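Side-chain contact in shikimate 5-dehydrogenase AroE (5-dehydroshikimate reductase) (Mycobacterium tuberculosis, PDB 4P4G), which probably catalyses the NADP-dependent interconversion of 3-dehydroshikimate and shikimate in the pathway to chorismate and the aromatic amino acids: residues T191-A194 / E195-A198. Numbering follows the deposited sequence.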
loop_
_atom_site.group_PDB
_atom_site.type_symbol
_atom_site.label_atom_id
_atom_site.label_comp_id
_atom_site.label_asym_id
_atom_site.label_seq_id
_atom_site.Cartn_x
_atom_site.Cartn_y
_atom_site.Cartn_z
ATOM N N THR A 191 8.618 1.746 -0.643
ATOM C CA THR A 191 7.553 2.500 0.021
ATOM C C THR A 191 8.008 3.871 0.521
ATOM O O THR A 191 7.282 4.534 1.270
ATOM C CB THR A 191 6.899 1.691 1.178
ATOM O OG1 THR A 191 7.797 1.603 2.290
ATOM C CG2 THR A 191 6.536 0.278 0.729
ATOM N N ILE A 192 9.201 4.300 0.104
ATOM C CA ILE A 192 9.763 5.586 0.524
ATOM C C ILE A 192 9.427 6.699 -0.478
ATOM O O ILE A 192 9.023 6.403 -1.612
ATOM C CB ILE A 192 11.302 5.514 0.728
ATOM C CG1 ILE A 192 12.013 5.066 -0.549
ATOM C CG2 ILE A 192 11.634 4.602 1.878
ATOM C CD1 ILE A 192 13.540 5.053 -0.406
ATOM N N PRO A 193 9.567 7.976 -0.062
ATOM C CA PRO A 193 9.269 9.068 -1.002
ATOM C C PRO A 193 10.191 9.011 -2.210
ATOM O O PRO A 193 11.328 8.549 -2.087
ATOM C CB PRO A 193 9.569 10.325 -0.188
ATOM C CG PRO A 193 9.309 9.917 1.228
ATOM C CD PRO A 193 9.773 8.481 1.310
ATOM N N ALA A 194 9.710 9.472 -3.359
ATOM C CA ALA A 194 10.507 9.414 -4.582
ATOM C C ALA A 194 11.764 10.268 -4.444
ATOM O O ALA A 194 12.810 9.943 -5.005
ATOM C CB ALA A 194 9.667 9.867 -5.787
ATOM N N GLU A 195 11.660 11.346 -3.671
ATOM C CA GLU A 195 12.772 12.263 -3.450
ATOM C C GLU A 195 13.901 11.650 -2.617
ATOM O O GLU A 195 15.044 12.099 -2.692
ATOM C CB GLU A 195 12.256 13.538 -2.767
ATOM C CG GLU A 195 11.248 14.333 -3.595
ATOM C CD GLU A 195 9.806 13.857 -3.452
ATOM O OE1 GLU A 195 9.576 12.740 -2.944
ATOM O OE2 GLU A 195 8.899 14.618 -3.856
ATOM N N VAL A 196 13.570 10.655 -1.794
ATOM C CA VAL A 196 14.564 9.946 -0.994
ATOM C C VAL A 196 15.182 8.826 -1.827
ATOM O O VAL A 196 16.395 8.666 -1.850
ATOM C CB VAL A 196 13.948 9.352 0.293
ATOM C CG1 VAL A 196 14.988 8.536 1.076
ATOM C CG2 VAL A 196 13.372 10.458 1.170
ATOM N N ALA A 197 14.341 8.058 -2.513
ATOM C CA ALA A 197 14.807 6.950 -3.349
ATOM C C ALA A 197 15.738 7.428 -4.459
ATOM O O ALA A 197 16.630 6.698 -4.867
ATOM C CB ALA A 197 13.627 6.202 -3.946
ATOM N N ALA A 198 15.512 8.646 -4.949
ATOM C CA ALA A 198 16.320 9.213 -6.042
ATOM C C ALA A 198 17.828 9.112 -5.811
ATOM O O ALA A 198 18.583 8.799 -6.736
ATOM C CB ALA A 198 15.928 10.664 -6.299
HETATM O O HOH W 1 7.259 10.992 -2.995
#
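I192 reaches forward to the one-turn helix 194-197 and sets its CD1 against A197 CB at 3.7 Å, with V196 CG1 a little farther away at 4.1 Å. With chi1 at 58°, CG1 is tucked over the backbone, flanked by N and C, and the straight chi2 sends CD1 on to the helix. P193, the N-cap residue, has its ring running alongside the V196 side chain, and its CB meets V196 CG2 at 4.0 Å. P193 O accepts two N-H groups: A197 N, 3.1 Å away, comes almost straight (173° at the hydrogen), whereas V196 N approaches from above the carbonyl plane through a more bent bond. This short helix follows strand 187-190 of the parallel, Rossmann-type sheet, and I192 also packs on F173 and lies near a bound sulfate. A194 continues the helical bonding, its O accepting A198 N at 3.0 Å. At the same residue A194 N donates to a water at 2.9 Å, which in turn donates to E195 OE1; the bend of the E195 chain at chi2 (85°) folds the carboxylate back toward the start of the helix.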